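L-threonine 3-dehydrogenase (PDB 7OL1) probably catalyses the NAD-dependent oxidation of the L-threonine side-chain hydroxyl to give 2-amino-3-oxobutanoate. Local coordinates at residues 32-37 with 188-193; 38-43 with 61-66; 192-197 with 210-215; 214-219 with 331-336; 277-282 with 320-325. All blocks are in the same frame, centred on the assembly; numbering follows the deposited sequence.

The centre of contact 1 is about 2 Å from the centre of the chain, and its crossing is mainly apolar, whereas the centres of contacts 4 and 5 both lie about 24 Å out. Contact 2 is buried, contacts 1, 3 and 4 are partly buried, and contact 5 is on the surface. Contacts 1 and 2 use successive turns of helix 33-46, but contact 2 adds an arginine-to-carbonyl bond. Strand 184-194 carries contact 1 and passes straight into contact 3, which leads to helix 207-217; that helix then serves contact 4. Helix 321-334 is held near its start in contact 5, by charged and polar groups, and at its far end in contact 4, by one leucine. T325 OG1 of contact 5 is hydrogen-bonded to Y212 OH of contact 3.

Contact 1 of 5, residues 32-37 with 188-193; sequences GQIGSE and VRFPGL
I34 packs on F190 and L193 where the first helix of the Rossmann fold faces the strand 184-194 of its mainly parallel sheet. G32 and G35 are the last two glycines of the GxxGxxG motif, which in relatives approaches the dinucleotide pyrophosphate. CG1 of I34 stands anti to the carbonyl carbon (chi1 -51°) and CD1 continues outward (chi2 -174°), which carries the methyl across. There I34 CD1 meets the F190 ring obliquely, 3.9 Å from CE2 of F190. The I34 side chain crosses that of L193 at about a right angle, with I34 CD1 4.0 Å from L193 CD1. The F190 side chain also touches A239 of helix 236-248. The extended Q33 side chain meets L193 at a slant; its OE1 and the L193 O, 3.5 Å apart, are both acceptors and form no bond. Within the helix start, S36 N and S36 OG approach the G32 O from opposite faces of its plane, the hydroxyl donating at 2.9 Å from that oxygen.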
# COMPACT_ATOMS: atom_id res chain seq x y z
N GLY A 32 -12.17 -19.72 -7.56
CA GLY A 32 -12.80 -18.84 -6.55
C GLY A 32 -14.25 -18.54 -6.92
O GLY A 32 -14.70 -19.01 -7.98
N GLN A 33 -14.94 -17.76 -6.08
CA GLN A 33 -16.39 -17.45 -6.22
C GLN A 33 -16.67 -16.78 -7.57
O GLN A 33 -17.61 -17.24 -8.28
CB GLN A 33 -16.84 -16.56 -5.05
CG GLN A 33 -18.35 -16.37 -4.97
CD GLN A 33 -18.78 -15.10 -4.27
OE1 GLN A 33 -19.97 -14.88 -4.06
NE2 GLN A 33 -17.83 -14.26 -3.89
N ILE A 34 -15.90 -15.75 -7.90
CA ILE A 34 -15.99 -14.94 -9.15
C ILE A 34 -15.51 -15.78 -10.34
O ILE A 34 -16.24 -15.84 -11.36
CB ILE A 34 -15.13 -13.66 -9.02
CG1 ILE A 34 -15.42 -12.88 -7.73
CG2 ILE A 34 -15.20 -12.81 -10.29
CD1 ILE A 34 -14.71 -11.54 -7.63
N GLY A 35 -14.31 -16.34 -10.27
CA GLY A 35 -13.79 -17.20 -11.37
C GLY A 35 -14.77 -18.31 -11.77
O GLY A 35 -15.02 -18.50 -13.00
N SER A 36 -15.32 -19.05 -10.80
CA SER A 36 -16.27 -20.15 -11.09
C SER A 36 -17.27 -19.68 -12.14
O SER A 36 -17.46 -20.41 -13.14
CB SER A 36 -16.95 -20.63 -9.86
OG SER A 36 -16.03 -21.33 -9.05
N GLU A 37 -17.85 -18.49 -11.98
CA GLU A 37 -18.96 -18.04 -12.85
C GLU A 37 -18.42 -17.21 -14.01
O GLU A 37 -19.09 -17.21 -15.07
CB GLU A 37 -20.01 -17.28 -12.03
CG GLU A 37 -20.26 -17.92 -10.68
CD GLU A 37 -21.58 -17.50 -10.08
OE1 GLU A 37 -22.51 -17.21 -10.90
OE2 GLU A 37 -21.66 -17.48 -8.81
N VAL A 188 -11.83 -3.08 -10.15
CA VAL A 188 -13.03 -2.61 -9.43
C VAL A 188 -12.88 -3.03 -7.98
O VAL A 188 -12.22 -4.03 -7.75
CB VAL A 188 -14.31 -3.17 -10.06
CG1 VAL A 188 -14.46 -2.72 -11.51
CG2 VAL A 188 -14.37 -4.68 -9.94
N ARG A 189 -13.44 -2.25 -7.07
CA ARG A 189 -13.64 -2.62 -5.66
C ARG A 189 -15.01 -3.27 -5.56
O ARG A 189 -16.01 -2.57 -5.49
CB ARG A 189 -13.49 -1.40 -4.75
CG ARG A 189 -12.29 -0.52 -5.06
CD ARG A 189 -12.05 0.45 -3.91
NE ARG A 189 -10.85 1.24 -4.10
CZ ARG A 189 -10.80 2.52 -4.42
NH1 ARG A 189 -11.91 3.23 -4.58
NH2 ARG A 189 -9.62 3.10 -4.53
N PHE A 190 -15.04 -4.59 -5.58
CA PHE A 190 -16.27 -5.37 -5.34
C PHE A 190 -16.72 -5.19 -3.90
O PHE A 190 -15.95 -5.25 -2.94
CB PHE A 190 -16.08 -6.85 -5.66
CG PHE A 190 -15.91 -7.14 -7.12
CD1 PHE A 190 -16.95 -6.91 -8.00
CD2 PHE A 190 -14.71 -7.60 -7.62
CE1 PHE A 190 -16.79 -7.16 -9.35
CE2 PHE A 190 -14.55 -7.85 -8.97
CZ PHE A 190 -15.60 -7.64 -9.83
N PRO A 191 -18.04 -5.03 -3.74
CA PRO A 191 -18.68 -5.23 -2.45
C PRO A 191 -18.96 -6.72 -2.23
O PRO A 191 -18.52 -7.51 -3.02
CB PRO A 191 -20.01 -4.52 -2.66
CG PRO A 191 -20.34 -4.78 -4.12
CD PRO A 191 -18.99 -4.68 -4.80
N GLY A 192 -19.74 -7.02 -1.19
CA GLY A 192 -20.40 -8.33 -1.03
C GLY A 192 -21.02 -8.77 -2.34
O GLY A 192 -21.79 -7.99 -2.93
N LEU A 193 -20.64 -9.94 -2.82
CA LEU A 193 -21.30 -10.57 -3.98
C LEU A 193 -22.19 -11.71 -3.48
O LEU A 193 -21.82 -12.41 -2.47
CB LEU A 193 -20.21 -11.06 -4.94
CG LEU A 193 -19.33 -9.96 -5.50
CD1 LEU A 193 -18.37 -10.50 -6.55
CD2 LEU A 193 -20.17 -8.85 -6.10

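Contact 2 of 5, residues 38-43 with 61-66; sequences LTIKLR and GNPVCE
R43 donates from NH1 to the backbone O of V64 at 3.0 Å, with an N-H...O angle of 165°. The acceptor lies only 5° out of the guanidinium plane, and the C=O...N angle is 121°, so distance and direction both support the bond. Beside it, T39 OG1 sits 3.5 Å from V64 CG2, and that hydroxyl also lies above the guanidinium, offset toward its rim. I40 CD1 extends to P63 CB, 4.1 Å away, crossing the proline obliquely. One shell out, the loop 61-66 is shaped by an Asx turn, in which N62 OD1 accepts from V64 N at 3.3 Å, and by a type I turn closed by E66 N on P63 O at 3.1 Å. The arginine's extended chain packs on V51 and A53 of strand 51-55, and V64 also touches A53. Helix 33-46 of the Rossmann fold thus holds the loop leaving its second strand. With R43 buried, a peptide carbonyl probably compensates part of its positive charge.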
# COMPACT_ATOMS: atom_id res chain seq x y z
N LEU A 38 -17.29 -16.54 -13.84
CA LEU A 38 -16.71 -15.70 -14.92
C LEU A 38 -16.24 -16.60 -16.08
O LEU A 38 -16.55 -16.24 -17.25
CB LEU A 38 -15.56 -14.82 -14.41
CG LEU A 38 -14.97 -13.90 -15.47
CD1 LEU A 38 -15.95 -12.78 -15.81
CD2 LEU A 38 -13.62 -13.32 -15.06
N THR A 39 -15.53 -17.71 -15.81
CA THR A 39 -14.84 -18.50 -16.87
C THR A 39 -15.93 -19.06 -17.79
O THR A 39 -15.78 -18.95 -19.04
CB THR A 39 -13.86 -19.55 -16.32
OG1 THR A 39 -14.50 -20.81 -16.14
CG2 THR A 39 -13.19 -19.18 -15.02
N ILE A 40 -17.04 -19.53 -17.21
CA ILE A 40 -18.24 -19.98 -17.97
C ILE A 40 -18.78 -18.85 -18.85
O ILE A 40 -19.07 -19.10 -20.02
CB ILE A 40 -19.31 -20.46 -17.01
CG1 ILE A 40 -18.92 -21.79 -16.36
CG2 ILE A 40 -20.63 -20.52 -17.74
CD1 ILE A 40 -19.64 -22.03 -15.04
N LYS A 41 -18.97 -17.66 -18.29
CA LYS A 41 -19.54 -16.52 -19.04
C LYS A 41 -18.63 -16.21 -20.25
O LYS A 41 -19.15 -16.11 -21.39
CB LYS A 41 -19.74 -15.31 -18.12
CG LYS A 41 -20.08 -14.03 -18.87
CD LYS A 41 -20.36 -12.82 -18.02
CE LYS A 41 -20.23 -11.55 -18.84
NZ LYS A 41 -21.50 -11.18 -19.52
N LEU A 42 -17.33 -16.07 -20.02
CA LEU A 42 -16.38 -15.60 -21.07
C LEU A 42 -16.19 -16.70 -22.12
O LEU A 42 -15.98 -16.34 -23.31
CB LEU A 42 -15.05 -15.22 -20.40
CG LEU A 42 -15.14 -14.10 -19.37
CD1 LEU A 42 -13.79 -13.86 -18.72
CD2 LEU A 42 -15.63 -12.82 -20.00
N ARG A 43 -16.28 -17.97 -21.72
CA ARG A 43 -16.29 -19.15 -22.63
C ARG A 43 -17.44 -19.00 -23.63
O ARG A 43 -17.15 -19.03 -24.85
CB ARG A 43 -16.44 -20.47 -21.86
CG ARG A 43 -15.12 -21.04 -21.39
CD ARG A 43 -15.19 -22.17 -20.37
NE ARG A 43 -13.82 -22.65 -20.19
CZ ARG A 43 -13.42 -23.58 -19.34
NH1 ARG A 43 -14.29 -24.19 -18.54
NH2 ARG A 43 -12.14 -23.91 -19.28
N GLY A 61 -15.44 -31.70 -8.72
CA GLY A 61 -16.49 -31.54 -9.75
C GLY A 61 -16.94 -30.10 -9.86
O GLY A 61 -18.16 -29.86 -9.87
N ASN A 62 -16.00 -29.17 -9.93
CA ASN A 62 -16.27 -27.79 -10.41
C ASN A 62 -16.64 -27.89 -11.88
O ASN A 62 -16.00 -28.64 -12.63
CB ASN A 62 -15.07 -26.87 -10.16
CG ASN A 62 -15.44 -25.40 -10.12
OD1 ASN A 62 -15.85 -24.81 -11.12
ND2 ASN A 62 -15.24 -24.77 -8.98
N PRO A 63 -17.70 -27.17 -12.34
CA PRO A 63 -18.02 -27.10 -13.77
C PRO A 63 -16.79 -26.81 -14.63
O PRO A 63 -16.57 -27.52 -15.60
CB PRO A 63 -19.03 -25.94 -13.90
CG PRO A 63 -19.14 -25.33 -12.49
CD PRO A 63 -18.65 -26.40 -11.53
N VAL A 64 -16.01 -25.81 -14.21
CA VAL A 64 -14.85 -25.24 -14.96
C VAL A 64 -13.99 -26.39 -15.47
O VAL A 64 -13.83 -26.51 -16.70
CB VAL A 64 -13.98 -24.31 -14.09
CG1 VAL A 64 -12.79 -23.81 -14.88
CG2 VAL A 64 -14.75 -23.15 -13.50
N CYS A 65 -13.50 -27.20 -14.52
CA CYS A 65 -12.44 -28.24 -14.66
C CYS A 65 -12.81 -29.29 -15.70
O CYS A 65 -11.89 -29.99 -16.16
CB CYS A 65 -12.19 -28.94 -13.34
SG CYS A 65 -10.96 -28.09 -12.33
N GLU A 66 -14.10 -29.42 -16.03
CA GLU A 66 -14.63 -30.53 -16.85
C GLU A 66 -15.50 -29.94 -17.97
O GLU A 66 -16.73 -30.03 -17.87
CB GLU A 66 -15.35 -31.49 -15.90
CG GLU A 66 -14.76 -31.49 -14.48
CD GLU A 66 -14.96 -32.73 -13.61
OE1 GLU A 66 -15.15 -33.83 -14.18
OE2 GLU A 66 -14.89 -32.58 -12.37

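Contact 3 of 5, residues 192-197 with 210-215; sequences GLISYV and DIYYEA
The exit of strand 184-194 from the main sheet of this Rossmann-type fold meets helix 207-217 through I194 and Y212. I194 CG2 approaches the Y212 ring obliquely, 4.3 Å from Y212 CE2, a loose apolar touch in keeping with the small area of 112 Å² buried between the segments. The nearest pair of alpha carbons, those of Y196 and Y212, are still 9.2 Å apart, so the tyrosine side chains of the helix do most of the bridging. Around the pair, I194 also packs on M233 and Y235 of strand 232-235. The hydroxyl of Y212 is hydrogen-bonded to T325 on helix 321-334, which fixes the far end of this ring outside the contact. That same helix lies against Y212 and Y213 through L332, so strand exit, helix 207-217 and helix 321-334 meet together here. Helix 207-217 is irregular: the N of Y212 and the N of A215 lack the regular bond to the turn before. Y213, next to Y212, reaches toward the strand exit, its CG anti to the carbonyl carbon (chi1 -79°). The Y196 ring leads off toward K331, while Y213 OH comes 3.4 Å from the backbone O of Y196.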
# COMPACT_ATOMS: atom_id res chain seq x y z
N GLY A 192 -19.74 -7.02 -1.19
CA GLY A 192 -20.40 -8.33 -1.03
C GLY A 192 -21.02 -8.77 -2.34
O GLY A 192 -21.79 -7.99 -2.93
N LEU A 193 -20.64 -9.94 -2.82
CA LEU A 193 -21.30 -10.57 -3.98
C LEU A 193 -22.19 -11.71 -3.48
O LEU A 193 -21.82 -12.41 -2.47
CB LEU A 193 -20.21 -11.06 -4.94
CG LEU A 193 -19.33 -9.96 -5.50
CD1 LEU A 193 -18.37 -10.50 -6.55
CD2 LEU A 193 -20.17 -8.85 -6.10
N ILE A 194 -23.35 -11.81 -4.15
CA ILE A 194 -24.43 -12.82 -3.97
C ILE A 194 -24.46 -13.66 -5.24
O ILE A 194 -24.63 -13.05 -6.34
CB ILE A 194 -25.81 -12.14 -3.77
CG1 ILE A 194 -25.77 -10.96 -2.80
CG2 ILE A 194 -26.87 -13.14 -3.34
CD1 ILE A 194 -25.50 -11.38 -1.40
N SER A 195 -24.29 -14.99 -5.11
CA SER A 195 -24.49 -15.94 -6.24
C SER A 195 -25.27 -17.18 -5.80
O SER A 195 -25.37 -17.45 -4.58
CB SER A 195 -23.19 -16.32 -6.91
OG SER A 195 -22.62 -17.47 -6.30
N TYR A 196 -25.79 -17.89 -6.79
CA TYR A 196 -26.57 -19.14 -6.62
C TYR A 196 -25.72 -20.36 -6.96
O TYR A 196 -26.08 -21.45 -6.49
CB TYR A 196 -27.82 -19.09 -7.49
CG TYR A 196 -27.62 -18.66 -8.92
CD1 TYR A 196 -27.31 -19.57 -9.91
CD2 TYR A 196 -27.86 -17.35 -9.30
CE1 TYR A 196 -27.20 -19.20 -11.24
CE2 TYR A 196 -27.75 -16.95 -10.63
CZ TYR A 196 -27.42 -17.88 -11.60
OH TYR A 196 -27.32 -17.51 -12.92
N VAL A 197 -24.65 -20.19 -7.75
CA VAL A 197 -23.70 -21.26 -8.18
C VAL A 197 -22.80 -21.66 -7.00
O VAL A 197 -22.48 -22.85 -6.90
CB VAL A 197 -22.82 -20.83 -9.37
CG1 VAL A 197 -21.81 -21.90 -9.76
CG2 VAL A 197 -23.65 -20.41 -10.58
N ASP A 210 -26.73 -17.28 2.31
CA ASP A 210 -27.31 -18.31 3.22
C ASP A 210 -28.78 -18.00 3.55
O ASP A 210 -29.55 -18.96 3.72
CB ASP A 210 -26.48 -18.47 4.51
CG ASP A 210 -26.49 -19.86 5.13
OD1 ASP A 210 -27.03 -20.81 4.50
OD2 ASP A 210 -25.95 -19.99 6.26
N ILE A 211 -29.18 -16.73 3.64
CA ILE A 211 -30.58 -16.33 3.96
C ILE A 211 -31.54 -16.98 2.96
O ILE A 211 -32.62 -17.41 3.39
CB ILE A 211 -30.75 -14.79 3.98
CG1 ILE A 211 -32.06 -14.39 4.67
CG2 ILE A 211 -30.66 -14.21 2.57
CD1 ILE A 211 -32.22 -12.90 4.86
N TYR A 212 -31.18 -17.04 1.68
CA TYR A 212 -32.06 -17.58 0.61
C TYR A 212 -32.14 -19.11 0.74
O TYR A 212 -33.22 -19.68 0.45
CB TYR A 212 -31.57 -17.18 -0.78
CG TYR A 212 -31.70 -15.71 -1.10
CD1 TYR A 212 -32.92 -15.16 -1.41
CD2 TYR A 212 -30.60 -14.88 -1.13
CE1 TYR A 212 -33.06 -13.82 -1.73
CE2 TYR A 212 -30.72 -13.53 -1.43
CZ TYR A 212 -31.95 -13.00 -1.74
OH TYR A 212 -32.06 -11.67 -2.04
N TYR A 213 -31.04 -19.75 1.15
CA TYR A 213 -30.96 -21.22 1.40
C TYR A 213 -31.91 -21.52 2.57
O TYR A 213 -32.90 -22.24 2.35
CB TYR A 213 -29.50 -21.68 1.61
CG TYR A 213 -28.68 -21.86 0.34
CD1 TYR A 213 -28.43 -20.79 -0.49
CD2 TYR A 213 -28.13 -23.08 -0.02
CE1 TYR A 213 -27.67 -20.91 -1.64
CE2 TYR A 213 -27.37 -23.23 -1.18
CZ TYR A 213 -27.14 -22.14 -2.00
OH TYR A 213 -26.40 -22.19 -3.14
N GLU A 214 -31.70 -20.91 3.73
CA GLU A 214 -32.50 -21.18 4.96
C GLU A 214 -33.95 -20.71 4.78
O GLU A 214 -34.73 -20.96 5.72
CB GLU A 214 -31.90 -20.51 6.20
CG GLU A 214 -30.50 -20.99 6.57
CD GLU A 214 -30.35 -22.48 6.79
OE1 GLU A 214 -31.32 -23.11 7.25
OE2 GLU A 214 -29.26 -23.00 6.50
N ALA A 215 -34.33 -20.08 3.66
CA ALA A 215 -35.71 -19.58 3.40
C ALA A 215 -36.55 -20.68 2.74
O ALA A 215 -37.73 -20.85 3.11
CB ALA A 215 -35.68 -18.34 2.55

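Contact 4 of 5, residues 214-219 with 331-336; sequences EALKNK and KLSEKG
S333 OG, weakly hydrogen-bonded to L329 O one turn earlier, lies 3.8 Å from L216 CD1 at the meeting of helices 207-217 and 321-334. The same methyl sits 3.8 Å from L332 CB, so one methyl of L216 touches both the beta carbon of L332 and the hydroxyl oxygen of S333. CG of L216 is anti to the carbonyl carbon (chi1 -69°) and CD1 continues the extension (chi2 180°), which pushes that methyl toward the other helix. L216 and L332 approach at a slant, and L332 is buried further by Y212 and Y213. L216 is bounded as well by I337 beyond the C-terminal helix and by I280. After that helix, G336 takes a positive phi of 93° as the chain turns out of the helical path. Within 214-219, E214 OE1 forms a salt bridge with R220, and K217 NZ adds a long, weak ion pair. No hydrogen bond crosses the interface, which implies that apolar packing of one leucine methyl joins the ends of these helices.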
# COMPACT_ATOMS: atom_id res chain seq x y z
N GLU A 214 -31.70 -20.91 3.73
CA GLU A 214 -32.50 -21.18 4.96
C GLU A 214 -33.95 -20.71 4.78
O GLU A 214 -34.73 -20.96 5.72
CB GLU A 214 -31.90 -20.51 6.20
CG GLU A 214 -30.50 -20.99 6.57
CD GLU A 214 -30.35 -22.48 6.79
OE1 GLU A 214 -31.32 -23.11 7.25
OE2 GLU A 214 -29.26 -23.00 6.50
N ALA A 215 -34.33 -20.08 3.66
CA ALA A 215 -35.71 -19.58 3.40
C ALA A 215 -36.55 -20.68 2.74
O ALA A 215 -37.73 -20.85 3.11
CB ALA A 215 -35.68 -18.34 2.55
N LEU A 216 -35.96 -21.37 1.76
CA LEU A 216 -36.60 -22.46 0.99
C LEU A 216 -36.45 -23.80 1.73
O LEU A 216 -37.18 -24.75 1.35
CB LEU A 216 -35.94 -22.51 -0.40
CG LEU A 216 -36.24 -21.33 -1.32
CD1 LEU A 216 -35.53 -21.50 -2.66
CD2 LEU A 216 -37.74 -21.16 -1.53
N LYS A 217 -35.55 -23.87 2.72
CA LYS A 217 -35.09 -25.12 3.40
C LYS A 217 -35.90 -25.26 4.71
O LYS A 217 -36.66 -26.23 4.80
CB LYS A 217 -33.56 -25.09 3.51
CG LYS A 217 -32.89 -26.02 4.53
CD LYS A 217 -31.41 -26.30 4.21
CE LYS A 217 -30.45 -26.22 5.39
NZ LYS A 217 -30.97 -26.92 6.59
N ASN A 218 -35.76 -24.33 5.66
CA ASN A 218 -36.75 -24.10 6.75
C ASN A 218 -37.73 -23.04 6.25
O ASN A 218 -38.09 -23.10 5.05
CB ASN A 218 -36.09 -23.69 8.08
CG ASN A 218 -35.03 -24.66 8.57
OD1 ASN A 218 -34.36 -25.33 7.78
ND2 ASN A 218 -34.86 -24.73 9.88
N LYS A 219 -38.13 -22.10 7.10
CA LYS A 219 -38.79 -20.83 6.69
C LYS A 219 -38.21 -19.71 7.55
O LYS A 219 -38.85 -18.65 7.66
CB LYS A 219 -40.31 -20.99 6.86
CG LYS A 219 -41.15 -20.45 5.71
CD LYS A 219 -41.08 -21.28 4.45
CE LYS A 219 -41.75 -22.63 4.56
NZ LYS A 219 -41.79 -23.33 3.26
N LYS A 331 -33.69 -19.82 -8.95
CA LYS A 331 -32.41 -20.50 -9.29
C LYS A 331 -31.98 -21.46 -8.16
O LYS A 331 -31.19 -22.38 -8.45
CB LYS A 331 -31.28 -19.49 -9.58
CG LYS A 331 -31.02 -19.15 -11.05
CD LYS A 331 -32.14 -18.41 -11.72
CE LYS A 331 -32.09 -18.46 -13.23
NZ LYS A 331 -31.36 -17.30 -13.78
N LEU A 332 -32.48 -21.27 -6.93
CA LEU A 332 -32.20 -22.20 -5.80
C LEU A 332 -33.23 -23.34 -5.73
O LEU A 332 -33.01 -24.27 -4.94
CB LEU A 332 -32.18 -21.42 -4.48
CG LEU A 332 -30.91 -20.62 -4.19
CD1 LEU A 332 -30.99 -19.98 -2.82
CD2 LEU A 332 -29.66 -21.48 -4.28
N SER A 333 -34.33 -23.26 -6.50
CA SER A 333 -35.39 -24.31 -6.57
C SER A 333 -35.09 -25.27 -7.73
O SER A 333 -35.03 -26.49 -7.47
CB SER A 333 -36.76 -23.71 -6.68
OG SER A 333 -37.29 -23.51 -5.38
N GLU A 334 -34.93 -24.73 -8.94
CA GLU A 334 -34.31 -25.40 -10.12
C GLU A 334 -33.11 -26.27 -9.69
O GLU A 334 -32.98 -27.40 -10.22
CB GLU A 334 -33.92 -24.32 -11.13
CG GLU A 334 -32.86 -24.72 -12.16
CD GLU A 334 -31.99 -23.57 -12.65
OE1 GLU A 334 -31.17 -23.07 -11.85
OE2 GLU A 334 -32.15 -23.15 -13.83
N LYS A 335 -32.27 -25.79 -8.77
CA LYS A 335 -31.08 -26.52 -8.25
C LYS A 335 -31.52 -27.54 -7.18
O LYS A 335 -30.75 -28.48 -6.92
CB LYS A 335 -30.03 -25.54 -7.71
CG LYS A 335 -28.57 -25.96 -7.85
CD LYS A 335 -27.54 -24.86 -7.57
CE LYS A 335 -27.52 -23.77 -8.62
NZ LYS A 335 -26.82 -24.17 -9.86
N GLY A 336 -32.69 -27.34 -6.55
CA GLY A 336 -33.36 -28.31 -5.66
C GLY A 336 -33.00 -28.13 -4.19
O GLY A 336 -32.19 -28.94 -3.70

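Contact 5 of 5, residues 277-282 with 320-325; sequences KKYIPD and DLDKMT
K278 stretches from the end of helix 269-277 toward D322, crossing its carboxylate side chain at about a right angle. K278 CD lies 3.7 Å from D322 OD2; the bend at chi3 (-29°) then turns CE, and K278 NZ is 3.9 Å from D322 OD1, a salt bridge at long range. Next along, Y279 presents the edge of its ring: D322 OD2 lies near the ring plane, 3.7 Å from Y279 CE2. The phenol oxygen, Y279 OH, is 3.5 Å from D322 OD2, without a hydrogen bond between them. Ring and carboxylate planes are turned 54° apart. D322 itself sits in the first turn of helix 321-334, whose N-cap is D320: the OD2 of D320 accepts weak bonds from D322 N at 3.2 Å and from K323 N. That start of the helix would probably favour a negative charge on D322, and S275 makes a weak hydrogen bond to its OD1. One turn on, T325 OG1 donates to L321 O at 2.6 Å, an oxygen that also takes T325 N. I280, past the tyrosine, packs on L216 and K219.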
# COMPACT_ATOMS: atom_id res chain seq x y z
N LYS A 277 -39.90 -12.09 2.26
CA LYS A 277 -41.28 -12.36 2.76
C LYS A 277 -42.32 -11.89 1.71
O LYS A 277 -43.34 -12.57 1.58
CB LYS A 277 -41.46 -11.82 4.19
CG LYS A 277 -42.08 -10.43 4.31
CD LYS A 277 -42.04 -9.82 5.71
CE LYS A 277 -42.87 -8.56 5.81
NZ LYS A 277 -42.65 -7.83 7.08
N LYS A 278 -42.05 -10.83 0.93
CA LYS A 278 -42.92 -10.39 -0.21
C LYS A 278 -43.17 -11.53 -1.21
O LYS A 278 -43.97 -11.31 -2.15
CB LYS A 278 -42.29 -9.21 -0.97
CG LYS A 278 -43.02 -8.78 -2.24
CD LYS A 278 -42.57 -7.43 -2.80
CE LYS A 278 -42.04 -6.47 -1.74
NZ LYS A 278 -41.92 -5.08 -2.24
N TYR A 279 -42.48 -12.68 -1.07
CA TYR A 279 -42.62 -13.89 -1.92
C TYR A 279 -42.73 -15.15 -1.05
O TYR A 279 -43.24 -16.14 -1.57
CB TYR A 279 -41.47 -14.02 -2.92
CG TYR A 279 -41.30 -12.88 -3.91
CD1 TYR A 279 -41.75 -12.98 -5.22
CD2 TYR A 279 -40.65 -11.71 -3.54
CE1 TYR A 279 -41.58 -11.94 -6.12
CE2 TYR A 279 -40.48 -10.66 -4.43
CZ TYR A 279 -40.94 -10.77 -5.73
OH TYR A 279 -40.76 -9.73 -6.59
N ILE A 280 -42.24 -15.15 0.20
CA ILE A 280 -42.38 -16.30 1.15
C ILE A 280 -42.93 -15.77 2.48
O ILE A 280 -42.19 -15.68 3.47
CB ILE A 280 -41.05 -17.07 1.31
CG1 ILE A 280 -40.42 -17.49 -0.03
CG2 ILE A 280 -41.20 -18.28 2.23
CD1 ILE A 280 -40.99 -18.75 -0.68
N PRO A 281 -44.25 -15.41 2.56
CA PRO A 281 -44.79 -14.60 3.66
C PRO A 281 -44.60 -15.10 5.11
O PRO A 281 -44.62 -14.27 5.99
CB PRO A 281 -46.30 -14.52 3.35
CG PRO A 281 -46.39 -14.74 1.85
CD PRO A 281 -45.28 -15.73 1.55
N ASP A 282 -44.39 -16.40 5.33
CA ASP A 282 -44.21 -16.99 6.68
C ASP A 282 -42.78 -16.74 7.20
O ASP A 282 -42.50 -17.19 8.33
CB ASP A 282 -44.47 -18.51 6.73
CG ASP A 282 -45.35 -19.11 5.64
OD1 ASP A 282 -44.98 -18.99 4.43
OD2 ASP A 282 -46.38 -19.71 5.99
N ASP A 320 -31.78 -4.77 -8.55
CA ASP A 320 -32.08 -4.17 -7.22
C ASP A 320 -32.41 -5.32 -6.26
O ASP A 320 -32.49 -6.48 -6.74
CB ASP A 320 -33.24 -3.18 -7.30
CG ASP A 320 -34.47 -3.76 -8.00
OD1 ASP A 320 -34.47 -3.78 -9.25
OD2 ASP A 320 -35.40 -4.21 -7.29
N LEU A 321 -32.62 -5.04 -4.97
CA LEU A 321 -32.84 -6.09 -3.94
C LEU A 321 -34.05 -6.97 -4.31
O LEU A 321 -34.05 -8.16 -4.00
CB LEU A 321 -33.00 -5.44 -2.56
CG LEU A 321 -33.49 -6.35 -1.44
CD1 LEU A 321 -32.59 -7.56 -1.25
CD2 LEU A 321 -33.60 -5.59 -0.12
N ASP A 322 -35.07 -6.40 -4.95
CA ASP A 322 -36.26 -7.20 -5.34
C ASP A 322 -35.81 -8.16 -6.43
O ASP A 322 -35.73 -9.36 -6.11
CB ASP A 322 -37.46 -6.33 -5.72
CG ASP A 322 -38.49 -6.28 -4.60
OD1 ASP A 322 -38.33 -5.43 -3.70
OD2 ASP A 322 -39.40 -7.13 -4.62
N LYS A 323 -35.45 -7.64 -7.61
CA LYS A 323 -35.14 -8.44 -8.83
C LYS A 323 -34.25 -9.62 -8.41
O LYS A 323 -34.57 -10.77 -8.78
CB LYS A 323 -34.47 -7.61 -9.93
CG LYS A 323 -35.17 -7.69 -11.28
CD LYS A 323 -34.25 -7.92 -12.46
CE LYS A 323 -34.99 -8.43 -13.69
NZ LYS A 323 -34.08 -8.56 -14.85
N MET A 324 -33.22 -9.33 -7.62
CA MET A 324 -32.31 -10.37 -7.07
C MET A 324 -33.12 -11.41 -6.31
O MET A 324 -33.06 -12.60 -6.68
CB MET A 324 -31.27 -9.75 -6.14
CG MET A 324 -30.27 -10.75 -5.62
SD MET A 324 -28.84 -9.95 -4.90
CE MET A 324 -29.42 -9.63 -3.24
N THR A 325 -33.86 -11.00 -5.27
CA THR A 325 -34.61 -11.93 -4.38
C THR A 325 -35.48 -12.88 -5.21
O THR A 325 -35.50 -14.09 -4.89
CB THR A 325 -35.43 -11.17 -3.34
OG1 THR A 325 -34.57 -10.30 -2.61
CG2 THR A 325 -36.15 -12.09 -2.38